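Local coordinates for protein hydrazine synthase subunit alpha (PDB 5C2V) that catalyses, as part of the hydrazine synthase complex, the condensation of hydroxylamine with ammonia to form hydrazine, and carries two c-type hemes, at residues M176-N181 and Q245-R250; C470-P473 and R477-V480; Q501-I506 and P526-I531. One frame throughout, in Å; residues are numbered along the deposited sequence.

Contact 1: M176-N181 and Q245-R250; sequences MDEFHN and QANGSR. With HEC (heme c), chain B.
Glu178 lies against Ala246, and a water joins its carboxylate to the backbone there. Its chain runs extended from the type I turn Asp177-His180 alongside the methyl of Ala246, with OE1 3.2 Å from Ala246 CB, and OE2 lies beside the backbone of Asn247. The water donates to Glu178 OE1 and accepts from Ala246 N, while Glu178 OE2 is engaged by Trp545 NE1. The apolar share is small. The ring of Phe179 meets the same methyl obliquely, CZ to Ala246 CB at 3.9 Å.

Within the first loop, Asp177 OD1 takes the Asn181 N-H at 2.7 Å, from above the carboxylate plane, and a weak bond from Phe179 N, so one oxygen ties down the turn. In the second loop the bend of Arg250 at chi3 (107°) turns the guanidinium so that NE gives a weak but nearly straight bond to Gln245 O at 3.3 Å, while NH1 comes within 2.6 Å of heme propionate O2D at the guanidinium edge.

Residues 176-181 lie in the loop between strands 154-171 and 186-191, and residues 245-250 run from the end of strand 239-245 into the loop before strand 256-262; the contact thus joins loops from two antiparallel sheets, consistent with the propeller-bearing N-terminal domain.

Contact 2: C470-P473 and R477-V480; sequences CVEP and RFRV
Phe478 receives the aliphatic part of Glu472 on one face, an example of an acidic side chain that packs through its carbons. In this CH-pi contact, Glu472 CG stands 3.7 Å from the ring centroid, 25° off the normal and shifted toward the rim, close to Phe478 CG. The bend at chi2 (-74°) turns the carboxylate so that it lies almost parallel to the ring, the planes 8° apart, with Glu472 CD 3.8 Å from Phe478 CD1. A sulfur-aromatic contact adds to this on the same side of the ring: Cys470 SG sits obliquely, 4.7 Å from the Phe478 centroid and nearest to CZ.

Both segments belong to the long irregular loop between strands 461-467 and 503-510 of the middle domain. Only three residues separate them, so the chain doubles back and brings the CA atoms of Glu472 and Phe478 to 6.4 Å without forming a strand pair. Met176, Ser493 and Asn495 also touch the Phe478 side chain.

Polar links run through solvent and neighbours. A water donates to both Glu472 OE1 and the backbone Arg477 O, each at 3.1 Å, bridging the segments. Glu472 OE2 has a weak hydrogen bond from Asn495 ND2, and the glutamate side chain lies about 5 Å from a bound calcium ion.

Contact 3: Q501-I506 and P526-I531; sequences QQRGII and PYYMQI. With HEC (heme c), chain B.
The guanidinium of Arg503 meets Tyr528 through its edge, with the phenol oxygen lying in the guanidinium plane and the two flat groups turned 63° apart. The Tyr528 ring makes an edge-to-face contact with Trp545, and the Tyr527 ring meets Trp431 with planes at about 30°. This is a way of joining second neighbours in a sheet: strands 503-510 and 527-532 flank strand 461-467 in the four-stranded antiparallel sheet of the middle domain, so side chains must span the intervening strand.

The polar link is the bond from Arg503 NH1 to Tyr528 OH, 2.9 Å long with an N-H...O angle of 157°. The same NH1 also donates to Asn247 OD1. Arg503 NE binds Gln501 O at 3.0 Å, reaching it from above the carbonyl plane, and this second grip limits rotation of the guanidinium. The apolar link lies further along, where Ile506 CD1 touches Tyr527 CB at 3.6 Å, beside Ile464 of the central strand.

Beyond Tyr528 the strand reaches the pentacoordinated heme of this domain. Ile531 CG2 packs on a heme substituent carbon, CAC, at 3.9 Å, and the Met529 chain, bent at chi2 and chi3, brings SD to 3.5 Å from the meso carbon CHC.

How the contacts relate
All three contacts are buried, but contact 1 lies nearest the centre of the chain (about 11 Å between centres), while contact 3 has all its touching residues buried and contact 2 keeps Glu472 partly exposed. Contacts 1 and 3 both reach the same heme, one with a charged group at a propionate, the other with apolar atoms against the macrocycle. Contact 2 sits in the loop that leads into strand 503-510, one of the two strands of contact 3, and owes its hold mainly to a ring face, whereas contact 3 adds a direct hydrogen bond. Contact 1 touches both others: Asp177 O probably accepts from Gln501 NE2, and Met176 N probably donates a hydrogen bond to Cys470 O.

Contact 1: M176-N181 and Q245-R250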
# COMPACT_ATOMS: atom_id res chain seq x y z
N MET D 176 2.99 -28.60 -4.82
CA MET D 176 3.12 -27.38 -4.05
C MET D 176 2.59 -26.18 -4.82
O MET D 176 2.83 -26.05 -6.02
CB MET D 176 4.58 -27.14 -3.66
CG MET D 176 4.98 -27.68 -2.29
SD MET D 176 6.75 -27.51 -1.98
CE MET D 176 6.84 -28.00 -0.26
N ASP D 177 1.88 -25.29 -4.14
CA ASP D 177 1.44 -24.04 -4.76
C ASP D 177 2.57 -23.02 -4.71
O ASP D 177 3.71 -23.34 -4.38
CB ASP D 177 0.16 -23.50 -4.11
CG ASP D 177 0.35 -23.07 -2.65
OD1 ASP D 177 1.49 -23.10 -2.14
OD2 ASP D 177 -0.66 -22.69 -2.03
N GLU D 178 2.24 -21.77 -5.04
CA GLU D 178 3.24 -20.71 -5.09
C GLU D 178 3.67 -20.24 -3.70
O GLU D 178 4.68 -19.57 -3.55
CB GLU D 178 2.70 -19.55 -5.92
CG GLU D 178 2.46 -19.92 -7.38
CD GLU D 178 1.60 -18.93 -8.13
OE1 GLU D 178 0.47 -18.65 -7.66
OE2 GLU D 178 2.04 -18.43 -9.19
N PHE D 179 2.89 -20.61 -2.68
CA PHE D 179 3.24 -20.32 -1.30
C PHE D 179 3.94 -21.52 -0.64
O PHE D 179 4.21 -21.50 0.56
CB PHE D 179 2.00 -19.94 -0.49
CG PHE D 179 1.41 -18.61 -0.88
CD1 PHE D 179 2.22 -17.49 -1.00
CD2 PHE D 179 0.06 -18.48 -1.14
CE1 PHE D 179 1.69 -16.27 -1.36
CE2 PHE D 179 -0.48 -17.26 -1.50
CZ PHE D 179 0.34 -16.15 -1.61
N HIS D 180 4.19 -22.54 -1.45
CA HIS D 180 4.81 -23.80 -1.00
C HIS D 180 3.94 -24.56 -0.01
O HIS D 180 4.44 -25.34 0.79
CB HIS D 180 6.19 -23.54 -0.39
CG HIS D 180 7.12 -22.78 -1.28
ND1 HIS D 180 7.25 -21.41 -1.24
CD2 HIS D 180 7.97 -23.21 -2.25
CE1 HIS D 180 8.14 -21.02 -2.14
NE2 HIS D 180 8.59 -22.10 -2.76
N ASN D 181 2.63 -24.32 -0.07
CA ASN D 181 1.67 -25.15 0.65
C ASN D 181 1.57 -26.50 -0.05
O ASN D 181 1.72 -26.58 -1.27
CB ASN D 181 0.30 -24.48 0.73
CG ASN D 181 0.32 -23.20 1.54
OD1 ASN D 181 -0.08 -22.14 1.06
ND2 ASN D 181 0.78 -23.30 2.78
N GLN D 245 -4.21 -15.28 -7.05
CA GLN D 245 -3.17 -14.82 -7.96
C GLN D 245 -1.96 -14.43 -7.13
O GLN D 245 -1.90 -13.34 -6.55
CB GLN D 245 -3.68 -13.65 -8.80
CG GLN D 245 -4.99 -13.93 -9.54
CD GLN D 245 -4.81 -14.88 -10.71
OE1 GLN D 245 -3.83 -14.79 -11.45
NE2 GLN D 245 -5.75 -15.81 -10.87
N ALA D 246 -1.01 -15.36 -7.08
CA ALA D 246 0.24 -15.20 -6.35
C ALA D 246 1.48 -14.98 -7.22
O ALA D 246 2.58 -14.86 -6.69
CB ALA D 246 0.46 -16.40 -5.45
N ASN D 247 1.31 -14.94 -8.55
CA ASN D 247 2.45 -15.12 -9.46
C ASN D 247 3.61 -14.18 -9.18
O ASN D 247 3.47 -12.96 -9.24
CB ASN D 247 2.00 -14.96 -10.91
CG ASN D 247 3.13 -15.23 -11.91
OD1 ASN D 247 4.16 -15.81 -11.57
ND2 ASN D 247 2.92 -14.80 -13.15
N GLY D 248 4.78 -14.76 -8.91
CA GLY D 248 5.97 -14.00 -8.56
C GLY D 248 5.80 -13.01 -7.42
O GLY D 248 5.24 -13.32 -6.37
N SER D 249 6.30 -11.80 -7.65
CA SER D 249 6.34 -10.74 -6.65
C SER D 249 5.08 -9.89 -6.69
O SER D 249 5.01 -8.83 -6.07
CB SER D 249 7.58 -9.86 -6.86
OG SER D 249 7.54 -9.22 -8.12
N ARG D 250 4.09 -10.35 -7.46
CA ARG D 250 2.84 -9.63 -7.68
C ARG D 250 2.16 -9.14 -6.40
O ARG D 250 2.13 -9.84 -5.39
CB ARG D 250 1.86 -10.53 -8.43
CG ARG D 250 0.67 -9.80 -9.02
CD ARG D 250 -0.41 -10.77 -9.48
NE ARG D 250 -1.56 -10.74 -8.59
CZ ARG D 250 -2.51 -9.80 -8.62
NH1 ARG D 250 -2.43 -8.82 -9.50
NH2 ARG D 250 -3.53 -9.85 -7.77
FE HEC B . -3.64 -9.32 -19.07
CHA HEC B . -3.86 -9.19 -15.62
CHB HEC B . -6.09 -11.70 -19.12
CHC HEC B . -3.15 -9.75 -22.46
CHD HEC B . -1.02 -7.09 -19.01
NA HEC B . -4.77 -10.26 -17.64
C1A HEC B . -4.69 -10.07 -16.28
C2A HEC B . -5.65 -10.95 -15.64
C3A HEC B . -6.27 -11.65 -16.60
C4A HEC B . -5.72 -11.23 -17.88
CMA HEC B . -7.36 -12.71 -16.39
CAA HEC B . -5.89 -11.06 -14.12
CBA HEC B . -7.12 -10.24 -13.73
CGA HEC B . -6.86 -8.76 -13.91
O1A HEC B . -7.71 -8.07 -14.53
O2A HEC B . -5.81 -8.27 -13.43
NB HEC B . -4.38 -10.61 -20.51
C1B HEC B . -5.57 -11.30 -20.33
C2B HEC B . -6.16 -11.52 -21.63
C3B HEC B . -5.36 -10.99 -22.56
C4B HEC B . -4.22 -10.41 -21.87
CMB HEC B . -7.49 -12.25 -21.91
CAB HEC B . -5.62 -11.00 -24.08
CBB HEC B . -4.56 -11.87 -24.79
NC HEC B . -2.36 -8.52 -20.49
C1C HEC B . -2.27 -8.92 -21.81
C2C HEC B . -1.14 -8.23 -22.40
C3C HEC B . -0.50 -7.59 -21.43
C4C HEC B . -1.29 -7.70 -20.22
CMC HEC B . -0.59 -8.48 -23.82
CAC HEC B . 0.80 -6.76 -21.60
CBC HEC B . 1.95 -7.43 -20.82
ND HEC B . -2.60 -8.31 -17.55
C1D HEC B . -1.56 -7.41 -17.78
C2D HEC B . -1.12 -6.86 -16.52
C3D HEC B . -2.02 -7.51 -15.46
C4D HEC B . -2.89 -8.40 -16.19
CMD HEC B . 0.00 -5.82 -16.31
CAD HEC B . -1.99 -7.29 -13.94
CBD HEC B . -0.67 -7.82 -13.39
CGD HEC B . -0.61 -7.59 -11.91
O1D HEC B . 0.49 -7.78 -11.33
O2D HEC B . -1.64 -7.20 -11.31
O HOH W 1 -1.34 -17.39 -8.74

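Contact 2: C470-P473 and R477-V480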
# COMPACT_ATOMS: atom_id res chain seq x y z
N CYS D 470 5.81 -26.61 -8.80
CA CYS D 470 6.92 -26.98 -7.93
C CYS D 470 6.66 -28.33 -7.30
O CYS D 470 5.79 -28.48 -6.44
CB CYS D 470 7.14 -25.92 -6.85
SG CYS D 470 8.50 -26.27 -5.71
N VAL D 471 7.43 -29.33 -7.73
CA VAL D 471 7.29 -30.68 -7.21
C VAL D 471 8.63 -31.18 -6.69
O VAL D 471 9.60 -31.35 -7.43
CB VAL D 471 6.73 -31.65 -8.29
CG1 VAL D 471 5.26 -31.35 -8.55
CG2 VAL D 471 7.52 -31.56 -9.59
N GLU D 472 8.69 -31.40 -5.38
CA GLU D 472 9.92 -31.81 -4.73
C GLU D 472 9.66 -32.98 -3.78
O GLU D 472 9.48 -32.77 -2.58
CB GLU D 472 10.55 -30.64 -3.97
CG GLU D 472 10.82 -29.41 -4.82
CD GLU D 472 12.02 -29.58 -5.74
OE1 GLU D 472 12.79 -30.53 -5.54
OE2 GLU D 472 12.18 -28.75 -6.66
N PRO D 473 9.62 -34.20 -4.33
CA PRO D 473 9.32 -35.41 -3.56
C PRO D 473 10.39 -35.73 -2.51
O PRO D 473 10.06 -36.23 -1.44
CB PRO D 473 9.27 -36.50 -4.63
CG PRO D 473 10.12 -35.98 -5.74
CD PRO D 473 9.91 -34.50 -5.74
N ARG D 477 16.55 -32.67 -0.89
CA ARG D 477 16.98 -31.83 -2.00
C ARG D 477 16.29 -30.47 -2.08
O ARG D 477 16.61 -29.66 -2.95
CB ARG D 477 16.79 -32.58 -3.32
CG ARG D 477 17.73 -33.76 -3.50
CD ARG D 477 19.13 -33.30 -3.87
NE ARG D 477 19.18 -32.72 -5.21
CZ ARG D 477 20.30 -32.29 -5.79
NH1 ARG D 477 21.46 -32.37 -5.16
NH2 ARG D 477 20.25 -31.78 -7.01
N PHE D 478 15.33 -30.21 -1.19
CA PHE D 478 14.55 -28.97 -1.28
C PHE D 478 14.32 -28.31 0.08
O PHE D 478 13.96 -28.97 1.06
CB PHE D 478 13.21 -29.25 -1.95
CG PHE D 478 12.29 -28.06 -2.01
CD1 PHE D 478 12.53 -27.03 -2.91
CD2 PHE D 478 11.18 -27.98 -1.19
CE1 PHE D 478 11.69 -25.93 -2.96
CE2 PHE D 478 10.34 -26.89 -1.24
CZ PHE D 478 10.59 -25.86 -2.13
N ARG D 479 14.51 -26.99 0.12
CA ARG D 479 14.34 -26.22 1.34
C ARG D 479 13.62 -24.90 1.08
O ARG D 479 13.94 -24.18 0.14
CB ARG D 479 15.70 -25.96 1.99
CG ARG D 479 15.63 -25.21 3.31
CD ARG D 479 14.88 -26.01 4.36
NE ARG D 479 14.63 -25.23 5.56
CZ ARG D 479 15.45 -25.17 6.60
NH1 ARG D 479 16.59 -25.85 6.59
NH2 ARG D 479 15.14 -24.43 7.66
N VAL D 480 12.65 -24.58 1.93
CA VAL D 480 11.90 -23.33 1.82
C VAL D 480 12.54 -22.24 2.68
O VAL D 480 12.88 -22.47 3.84
CB VAL D 480 10.43 -23.51 2.25
CG1 VAL D 480 9.68 -22.19 2.17
CG2 VAL D 480 9.75 -24.55 1.37
O HOH W 2 15.82 -30.08 -5.94

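Contact 3: Q501-I506 and P526-I531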
# COMPACT_ATOMS: atom_id res chain seq x y z
N GLN D 501 8.69 -18.68 -8.80
CA GLN D 501 8.99 -20.11 -8.86
C GLN D 501 9.48 -20.49 -10.26
O GLN D 501 9.58 -19.65 -11.14
CB GLN D 501 7.77 -20.94 -8.47
CG GLN D 501 7.47 -20.92 -6.98
CD GLN D 501 6.25 -21.75 -6.63
OE1 GLN D 501 5.36 -21.96 -7.45
NE2 GLN D 501 6.20 -22.23 -5.39
N GLN D 502 9.78 -21.77 -10.44
CA GLN D 502 10.38 -22.26 -11.68
C GLN D 502 9.46 -22.07 -12.88
O GLN D 502 8.25 -22.31 -12.80
CB GLN D 502 10.75 -23.74 -11.53
CG GLN D 502 11.68 -24.01 -10.37
CD GLN D 502 11.80 -25.49 -10.05
OE1 GLN D 502 10.82 -26.14 -9.70
NE2 GLN D 502 13.01 -26.03 -10.18
N ARG D 503 10.05 -21.64 -13.98
CA ARG D 503 9.31 -21.38 -15.21
C ARG D 503 10.25 -21.45 -16.41
O ARG D 503 11.47 -21.47 -16.26
CB ARG D 503 8.60 -20.02 -15.15
CG ARG D 503 9.49 -18.86 -14.75
CD ARG D 503 8.64 -17.71 -14.25
NE ARG D 503 7.93 -18.06 -13.02
CZ ARG D 503 6.94 -17.35 -12.50
NH1 ARG D 503 6.53 -16.24 -13.10
NH2 ARG D 503 6.36 -17.75 -11.37
N GLY D 504 9.67 -21.48 -17.61
CA GLY D 504 10.46 -21.59 -18.82
C GLY D 504 9.81 -20.85 -19.98
O GLY D 504 8.72 -20.31 -19.84
N ILE D 505 10.50 -20.82 -21.11
CA ILE D 505 10.04 -20.03 -22.25
C ILE D 505 9.19 -20.85 -23.22
O ILE D 505 9.69 -21.77 -23.87
CB ILE D 505 11.24 -19.43 -23.02
CG1 ILE D 505 12.15 -18.65 -22.07
CG2 ILE D 505 10.75 -18.54 -24.15
CD1 ILE D 505 13.38 -18.08 -22.73
N ILE D 506 7.91 -20.51 -23.31
CA ILE D 506 7.05 -21.08 -24.33
C ILE D 506 7.59 -20.66 -25.69
O ILE D 506 7.74 -21.48 -26.60
CB ILE D 506 5.58 -20.64 -24.18
CG1 ILE D 506 4.86 -21.52 -23.16
CG2 ILE D 506 4.85 -20.72 -25.52
CD1 ILE D 506 3.40 -21.20 -23.01
N PRO D 526 -0.42 -23.52 -17.83
CA PRO D 526 -0.38 -22.14 -17.33
C PRO D 526 0.69 -21.31 -18.02
O PRO D 526 1.81 -21.79 -18.22
CB PRO D 526 -0.08 -22.31 -15.84
CG PRO D 526 0.67 -23.60 -15.77
CD PRO D 526 0.06 -24.48 -16.82
N TYR D 527 0.37 -20.07 -18.37
CA TYR D 527 1.31 -19.20 -19.07
C TYR D 527 0.99 -17.72 -18.91
O TYR D 527 -0.12 -17.36 -18.50
CB TYR D 527 1.35 -19.55 -20.56
CG TYR D 527 0.20 -18.99 -21.37
CD1 TYR D 527 -1.02 -19.65 -21.41
CD2 TYR D 527 0.33 -17.81 -22.09
CE1 TYR D 527 -2.09 -19.14 -22.14
CE2 TYR D 527 -0.73 -17.29 -22.82
CZ TYR D 527 -1.93 -17.97 -22.84
OH TYR D 527 -2.98 -17.46 -23.57
N TYR D 528 1.96 -16.87 -19.22
CA TYR D 528 1.72 -15.43 -19.30
C TYR D 528 2.65 -14.79 -20.33
O TYR D 528 3.47 -15.48 -20.95
CB TYR D 528 1.89 -14.76 -17.93
CG TYR D 528 3.28 -14.86 -17.34
CD1 TYR D 528 4.20 -13.83 -17.52
CD2 TYR D 528 3.67 -15.96 -16.59
CE1 TYR D 528 5.47 -13.91 -16.98
CE2 TYR D 528 4.93 -16.05 -16.04
CZ TYR D 528 5.83 -15.02 -16.24
OH TYR D 528 7.09 -15.10 -15.70
N MET D 529 2.53 -13.48 -20.51
CA MET D 529 3.21 -12.80 -21.61
C MET D 529 3.98 -11.55 -21.17
O MET D 529 3.70 -10.96 -20.13
CB MET D 529 2.20 -12.42 -22.69
CG MET D 529 1.06 -11.54 -22.18
SD MET D 529 -0.55 -12.09 -22.77
CE MET D 529 -0.66 -13.70 -21.99
N GLN D 530 4.95 -11.15 -21.99
CA GLN D 530 5.72 -9.93 -21.76
C GLN D 530 5.93 -9.16 -23.07
O GLN D 530 6.46 -9.71 -24.03
CB GLN D 530 7.08 -10.25 -21.14
CG GLN D 530 7.03 -10.75 -19.71
CD GLN D 530 8.41 -11.05 -19.17
OE1 GLN D 530 9.31 -11.43 -19.91
NE2 GLN D 530 8.59 -10.87 -17.86
N ILE D 531 5.53 -7.90 -23.10
CA ILE D 531 5.78 -7.06 -24.27
C ILE D 531 7.24 -6.61 -24.28
O ILE D 531 7.80 -6.26 -23.24
CB ILE D 531 4.83 -5.84 -24.31
CG1 ILE D 531 4.98 -4.98 -23.05
CG2 ILE D 531 3.39 -6.29 -24.47
CD1 ILE D 531 4.09 -3.76 -23.04
FE HEC B . -3.64 -9.32 -19.07
CHA HEC B . -3.86 -9.19 -15.62
CHB HEC B . -6.09 -11.70 -19.12
CHC HEC B . -3.15 -9.75 -22.46
CHD HEC B . -1.02 -7.09 -19.01
NA HEC B . -4.77 -10.26 -17.64
C1A HEC B . -4.69 -10.07 -16.28
C2A HEC B . -5.65 -10.95 -15.64
C3A HEC B . -6.27 -11.65 -16.60
C4A HEC B . -5.72 -11.23 -17.88
CMA HEC B . -7.36 -12.71 -16.39
CAA HEC B . -5.89 -11.06 -14.12
CBA HEC B . -7.12 -10.24 -13.73
CGA HEC B . -6.86 -8.76 -13.91
O1A HEC B . -7.71 -8.07 -14.53
O2A HEC B . -5.81 -8.27 -13.43
NB HEC B . -4.38 -10.61 -20.51
C1B HEC B . -5.57 -11.30 -20.33
C2B HEC B . -6.16 -11.52 -21.63
C3B HEC B . -5.36 -10.99 -22.56
C4B HEC B . -4.22 -10.41 -21.87
CMB HEC B . -7.49 -12.25 -21.91
CAB HEC B . -5.62 -11.00 -24.08
CBB HEC B . -4.56 -11.87 -24.79
NC HEC B . -2.36 -8.52 -20.49
C1C HEC B . -2.27 -8.92 -21.81
C2C HEC B . -1.14 -8.23 -22.40
C3C HEC B . -0.50 -7.59 -21.43
C4C HEC B . -1.29 -7.70 -20.22
CMC HEC B . -0.59 -8.48 -23.82
CAC HEC B . 0.80 -6.76 -21.60
CBC HEC B . 1.95 -7.43 -20.82
ND HEC B . -2.60 -8.31 -17.55
C1D HEC B . -1.56 -7.41 -17.78
C2D HEC B . -1.12 -6.86 -16.52
C3D HEC B . -2.02 -7.51 -15.46
C4D HEC B . -2.89 -8.40 -16.19
CMD HEC B . 0.00 -5.82 -16.31
CAD HEC B . -1.99 -7.29 -13.94
CBD HEC B . -0.67 -7.82 -13.39
CGD HEC B . -0.61 -7.59 -11.91
O1D HEC B . 0.49 -7.78 -11.33
O2D HEC B . -1.64 -7.20 -11.31